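Local coordinates for protein endoglucanase (Clostridium thermocellum, PDB 2C4X) that probably hydrolyses cellulose as part of a multi-domain cellulosomal enzyme, of which this piece holds the C-terminal PKD domain and the beta-glucan- and xyloglucan-recognising carbohydrate-binding module CBM44, at residues F103-E106 against G112-T115; K130-E135 against T167-I172. The protein carries 1 engineered substitution. One frame throughout, in Å; residues are numbered along the deposited sequence.

Interaction 1 (F103-E106 against G112-T115); sequences FNFE and GFTT. With CA (calcium ion), chain C; EDO (1,2-ethanediol), chain E.
Phe113 pushes the CE1 corner of its ring onto the face of Phe103, and this T-shaped pair is the tight part of the contact. The ring centroids are 5.3 Å apart with the planes at 87°, and Phe113 CE1 sits 3.7 Å from Phe103 CD1, over the rim of the Phe103 face rather than its middle. Phe105 adds a looser third ring: its edge is turned toward the face of Phe113 in an offset edge-to-face pair, centroids 5.9 Å apart, with Phe105 CZ 4.1 Å from Phe113 CE1. Phe113 CE1 is the nearest atom to both loop phenylalanines, with Phe105 reaching CD1 as well. With CG beside its backbone N (chi1 -80°), Phe113 holds the CE1 edge of its ring toward the loop. The three rings form an aromatic cluster with no hydrogen bond between the segments.

On the loop side of the rings the packing gives way to polar groups, one ethanediol and a calcium ion. The 1,2-ethanediol, probably from the crystallisation liquor, takes hydrogen bonds at O2 from the backbone N of Asn104 and of Phe105, and that same O2 lies over one face of the Phe105 ring. Asn104 OD1 accepts from Glu106 N at 3.0 Å, closing an Asx turn; within it Asn104 O and Glu106 OE2 both bind the calcium ion, each at 2.4 Å. Asp99, Lys133, Arg136 and Asp248 complete the site.

The cluster is a largely buried part of the core of the beta-sandwich module. Phe103 and Phe113 rest on Leu154 of strand 148-155, Met231 of strand 229-238 and Ile250 of strand 241-251, while Phe105 and Phe113 touch Leu138 of strand 137-145, so the rings meet side chains from both sheets.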
loop_
_atom_site.group_PDB
_atom_site.type_symbol
_atom_site.label_atom_id
_atom_site.label_comp_id
_atom_site.label_asym_id
_atom_site.label_seq_id
_atom_site.Cartn_x
_atom_site.Cartn_y
_atom_site.Cartn_z
ATOM N N PHE A 103 5.775 9.647 1.660
ATOM C CA PHE A 103 6.580 9.768 2.878
ATOM C C PHE A 103 7.279 8.447 3.160
ATOM O O PHE A 103 6.679 7.501 3.676
ATOM C CB PHE A 103 5.740 10.264 4.055
ATOM C CG PHE A 103 5.377 11.718 3.948
ATOM C CD1 PHE A 103 6.282 12.703 4.353
ATOM C CD2 PHE A 103 4.154 12.104 3.408
ATOM C CE1 PHE A 103 5.966 14.058 4.242
ATOM C CE2 PHE A 103 3.822 13.464 3.293
ATOM C CZ PHE A 103 4.736 14.437 3.704
ATOM N N ASN A 104 8.554 8.398 2.780
ATOM C CA ASN A 104 9.334 7.160 2.780
ATOM C C ASN A 104 10.441 7.143 3.826
ATOM O O ASN A 104 10.955 6.072 4.182
ATOM C CB ASN A 104 9.910 6.907 1.382
ATOM C CG ASN A 104 10.748 8.070 0.870
ATOM O OD1 ASN A 104 11.837 8.345 1.385
ATOM N ND2 ASN A 104 10.251 8.749 -0.161
ATOM N N PHE A 105 10.808 8.343 4.278
ATOM C CA PHE A 105 11.768 8.574 5.365
ATOM C C PHE A 105 13.195 8.054 5.111
ATOM O O PHE A 105 13.997 7.939 6.040
ATOM C CB PHE A 105 11.195 8.086 6.699
ATOM C CG PHE A 105 9.836 8.644 6.993
ATOM C CD1 PHE A 105 9.688 9.987 7.348
ATOM C CD2 PHE A 105 8.700 7.847 6.877
ATOM C CE1 PHE A 105 8.432 10.529 7.603
ATOM C CE2 PHE A 105 7.429 8.377 7.135
ATOM C CZ PHE A 105 7.296 9.719 7.496
ATOM N N GLU A 106 13.511 7.793 3.845
ATOM C CA GLU A 106 14.815 7.237 3.462
ATOM C C GLU A 106 15.944 8.272 3.451
ATOM O O GLU A 106 17.124 7.905 3.373
ATOM C CB GLU A 106 14.733 6.514 2.104
ATOM C CG GLU A 106 13.672 5.399 2.037
ATOM C CD GLU A 106 13.951 4.251 2.999
ATOM O OE1 GLU A 106 15.094 3.759 3.047
ATOM O OE2 GLU A 106 13.023 3.832 3.715
ATOM N N GLY A 112 9.180 16.787 8.068
ATOM C CA GLY A 112 8.309 17.853 8.558
ATOM C C GLY A 112 7.391 17.451 9.702
ATOM O O GLY A 112 6.705 18.303 10.270
ATOM N N PHE A 113 7.394 16.164 10.057
ATOM C CA PHE A 113 6.553 15.651 11.140
ATOM C C PHE A 113 6.969 16.135 12.535
ATOM O O PHE A 113 8.165 16.221 12.853
ATOM C CB PHE A 113 6.460 14.127 11.089
ATOM C CG PHE A 113 5.474 13.615 10.065
ATOM C CD1 PHE A 113 5.838 13.490 8.722
ATOM C CD2 PHE A 113 4.174 13.274 10.445
ATOM C CE1 PHE A 113 4.924 13.023 7.772
ATOM C CE2 PHE A 113 3.251 12.816 9.507
ATOM C CZ PHE A 113 3.634 12.685 8.163
ATOM N N THR A 114 5.972 16.471 13.352
ATOM C CA THR A 114 6.202 16.936 14.728
ATOM C C THR A 114 5.283 16.175 15.676
ATOM O O THR A 114 4.424 15.420 15.234
ATOM C CB THR A 114 5.935 18.460 14.882
ATOM O OG1 THR A 114 4.580 18.754 14.535
ATOM C CG2 THR A 114 6.855 19.287 13.985
ATOM N N THR A 115 5.451 16.375 16.980
ATOM C CA THR A 115 4.570 15.731 17.948
ATOM C C THR A 115 3.859 16.748 18.843
ATOM O O THR A 115 4.333 17.867 19.039
ATOM C CB THR A 115 5.330 14.721 18.821
ATOM O OG1 THR A 115 6.412 15.385 19.474
ATOM C CG2 THR A 115 5.879 13.561 17.979
HETATM CA CA CA C . 10.730 3.713 4.476
HETATM C C1 EDO E . 11.317 12.999 3.858
HETATM O O1 EDO E . 11.754 12.209 4.978
HETATM C C2 EDO E . 9.956 12.516 3.372
HETATM O O2 EDO E . 9.976 11.095 3.258
#

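Interaction 2 (K130-E135 against T167-I172); sequences KAFKGE and TFRIWI. With CA (calcium ion), chain C.
Arg169 lays its aliphatic chain across the face of Phe132, with CG almost exactly over the ring: it is 3.4 Å from the centroid of the Phe132 ring, a close CH-pi contact. A bend at chi2 (87°) then turns the arginine along the ring, where Arg169 NE comes to 3.3 Å from Phe132 CE2 and the guanidinium lies 21° from the ring plane. Thr167 CG2 covers the other guanidinium face, so this flat group is sandwiched. A second pair lies further along the strand: Lys130 CE rides over the six-membered ring of Trp171, 3.7 Å from its centroid, and the ammonium beyond it makes an off-centre cation-pi contact, Lys130 NZ being 4.5 Å from that centroid.

Outside these pairs, a water accepts from both Lys133 NZ and Arg169 NH1, bridging like charges that do not touch directly. Arg169 is also held by a salt bridge from NE to Glu214 and a hydrogen bond from NH1 to Ala249 O, which help hold the guanidinium over the rim of the ring. On the loop side, Lys133 O binds the calcium ion at 2.4 Å, while Phe132 N donates to Asp248 OD2, from a carboxylate that also serves the metal.

Trp212 of strand 211-218 meets both Phe132 and Trp171 edge-to-face. The calcium-bound loop thus packs on the outer face of one sheet of the CBM44 beta-sandwich, where strand 165-172 runs between strands 211-218 and 241-251. Ile170 points away from the loop, and its side chain touches Ile181 and Pro183 of strand 178-187 in the opposing sheet.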
loop_
_atom_site.group_PDB
_atom_site.type_symbol
_atom_site.label_atom_id
_atom_site.label_comp_id
_atom_site.label_asym_id
_atom_site.label_seq_id
_atom_site.Cartn_x
_atom_site.Cartn_y
_atom_site.Cartn_z
ATOM N N LYS A 130 12.899 -0.466 12.731
ATOM C CA LYS A 130 11.805 -1.066 11.981
ATOM C C LYS A 130 11.432 -0.152 10.821
ATOM O O LYS A 130 11.389 1.072 10.970
ATOM C CB LYS A 130 10.568 -1.268 12.866
ATOM C CG LYS A 130 10.710 -2.309 13.960
ATOM C CD LYS A 130 9.376 -2.575 14.655
ATOM C CE LYS A 130 9.592 -3.241 16.019
ATOM N NZ LYS A 130 10.245 -4.582 15.921
ATOM N N ALA A 131 11.160 -0.751 9.667
ATOM C CA ALA A 131 10.630 -0.022 8.520
ATOM C C ALA A 131 9.656 -0.921 7.787
ATOM O O ALA A 131 9.772 -2.152 7.855
ATOM C CB ALA A 131 11.752 0.416 7.597
ATOM N N PHE A 132 8.685 -0.314 7.107
ATOM C CA PHE A 132 7.742 -1.080 6.299
ATOM C C PHE A 132 8.325 -1.329 4.908
ATOM O O PHE A 132 8.187 -2.421 4.353
ATOM C CB PHE A 132 6.367 -0.389 6.206
ATOM C CG PHE A 132 5.386 -1.136 5.353
ATOM C CD1 PHE A 132 4.745 -2.272 5.846
ATOM C CD2 PHE A 132 5.135 -0.734 4.045
ATOM C CE1 PHE A 132 3.853 -2.992 5.048
ATOM C CE2 PHE A 132 4.252 -1.448 3.233
ATOM C CZ PHE A 132 3.602 -2.577 3.739
ATOM N N LYS A 133 8.959 -0.302 4.350
ATOM C CA LYS A 133 9.661 -0.397 3.076
ATOM C C LYS A 133 10.959 0.378 3.169
ATOM O O LYS A 133 11.011 1.426 3.811
ATOM C CB LYS A 133 8.824 0.180 1.939
ATOM C CG LYS A 133 7.957 -0.821 1.215
ATOM C CD LYS A 133 7.517 -0.275 -0.143
ATOM C CE LYS A 133 6.578 0.918 -0.003
ATOM N NZ LYS A 133 6.021 1.315 -1.338
ATOM N N GLY A 134 11.999 -0.130 2.518
ATOM C CA GLY A 134 13.299 0.514 2.552
ATOM C C GLY A 134 13.971 0.238 3.877
ATOM O O GLY A 134 13.623 -0.721 4.579
ATOM N N GLU A 135 14.924 1.088 4.235
ATOM C CA GLU A 135 15.701 0.861 5.440
ATOM C C GLU A 135 15.227 1.695 6.633
ATOM O O GLU A 135 15.587 1.403 7.771
ATOM C CB GLU A 135 17.187 1.087 5.159
ATOM C CG GLU A 135 17.797 0.062 4.189
ATOM C CD GLU A 135 19.112 0.526 3.593
ATOM O OE1 GLU A 135 19.309 1.755 3.465
ATOM O OE2 GLU A 135 19.953 -0.334 3.244
ATOM N N THR A 167 -2.629 5.942 2.095
ATOM C CA THR A 167 -2.345 4.685 2.777
ATOM C C THR A 167 -1.249 4.890 3.824
ATOM O O THR A 167 -0.153 5.350 3.499
ATOM C CB THR A 167 -1.916 3.592 1.759
ATOM O OG1 THR A 167 -2.988 3.357 0.845
ATOM C CG2 THR A 167 -1.567 2.289 2.452
ATOM N N PHE A 168 -1.561 4.557 5.077
ATOM C CA PHE A 168 -0.607 4.641 6.185
ATOM C C PHE A 168 -0.174 3.229 6.563
ATOM O O PHE A 168 -0.980 2.297 6.500
ATOM C CB PHE A 168 -1.258 5.280 7.418
ATOM C CG PHE A 168 -1.681 6.717 7.235
ATOM C CD1 PHE A 168 -2.808 7.046 6.468
ATOM C CD2 PHE A 168 -0.979 7.739 7.872
ATOM C CE1 PHE A 168 -3.214 8.381 6.315
ATOM C CE2 PHE A 168 -1.372 9.078 7.733
ATOM C CZ PHE A 168 -2.497 9.402 6.955
ATOM N N ARG A 169 1.089 3.069 6.948
ATOM C CA ARG A 169 1.551 1.830 7.578
ATOM C C ARG A 169 2.028 2.113 9.001
ATOM O O ARG A 169 2.925 2.930 9.218
ATOM C CB ARG A 169 2.647 1.142 6.749
ATOM C CG ARG A 169 2.118 0.428 5.521
ATOM C CD ARG A 169 2.017 1.339 4.306
ATOM N NE ARG A 169 1.620 0.580 3.116
ATOM C CZ ARG A 169 1.833 0.966 1.858
ATOM N NH1 ARG A 169 2.452 2.112 1.597
ATOM N NH2 ARG A 169 1.435 0.196 0.852
ATOM N N ILE A 170 1.412 1.437 9.965
ATOM C CA ILE A 170 1.632 1.728 11.377
ATOM C C ILE A 170 1.885 0.431 12.133
ATOM O O ILE A 170 1.044 -0.465 12.135
ATOM C CB ILE A 170 0.411 2.491 12.001
ATOM C CG1 ILE A 170 -0.016 3.668 11.114
ATOM C CG2 ILE A 170 0.720 2.981 13.422
ATOM C CD1 ILE A 170 -1.394 4.263 11.463
ATOM N N TRP A 171 3.051 0.338 12.761
ATOM C CA TRP A 171 3.397 -0.799 13.605
ATOM C C TRP A 171 2.932 -0.490 15.022
ATOM O O TRP A 171 3.444 0.421 15.669
ATOM C CB TRP A 171 4.911 -1.042 13.574
ATOM C CG TRP A 171 5.347 -2.413 14.034
ATOM C CD1 TRP A 171 5.575 -3.502 13.242
ATOM C CD2 TRP A 171 5.621 -2.833 15.381
ATOM N NE1 TRP A 171 5.966 -4.576 14.008
ATOM C CE2 TRP A 171 6.003 -4.194 15.324
ATOM C CE3 TRP A 171 5.576 -2.193 16.628
ATOM C CZ2 TRP A 171 6.343 -4.930 16.470
ATOM C CZ3 TRP A 171 5.912 -2.924 17.769
ATOM C CH2 TRP A 171 6.292 -4.280 17.680
ATOM N N ILE A 172 1.955 -1.250 15.500
ATOM C CA ILE A 172 1.357 -1.000 16.811
ATOM C C ILE A 172 1.743 -2.112 17.794
ATOM O O ILE A 172 1.518 -3.287 17.503
ATOM C CB ILE A 172 -0.181 -0.861 16.687
ATOM C CG1 ILE A 172 -0.525 0.296 15.733
ATOM C CG2 ILE A 172 -0.839 -0.666 18.057
ATOM C CD1 ILE A 172 -1.867 0.170 15.042
HETATM CA CA CA C . 10.730 3.713 4.476
HETATM O O HOH W 1 3.898 2.700 -0.858
#

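Overall arrangement
From the N terminus, the chain passes through the PKD domain before reaching the first contact. Interaction 1 then closes a short loop, with five residues between its segments, joining the calcium-bound loop after strand 84-93 to the start of strand 114-117. Interaction 2 follows in series, neither nested nor crossed: 31 residues, including strands 137-145 and 148-155, separate its loop from strand 165-172. The centres lie about 12 Å apart, and one calcium ion touches both. Glu106 OE1 probably also hydrogen-bonds Glu135 N, 2.9 Å away. Interaction 1 thus reaches into the sandwich core, and interaction 2 packs on the outer surface of one sheet.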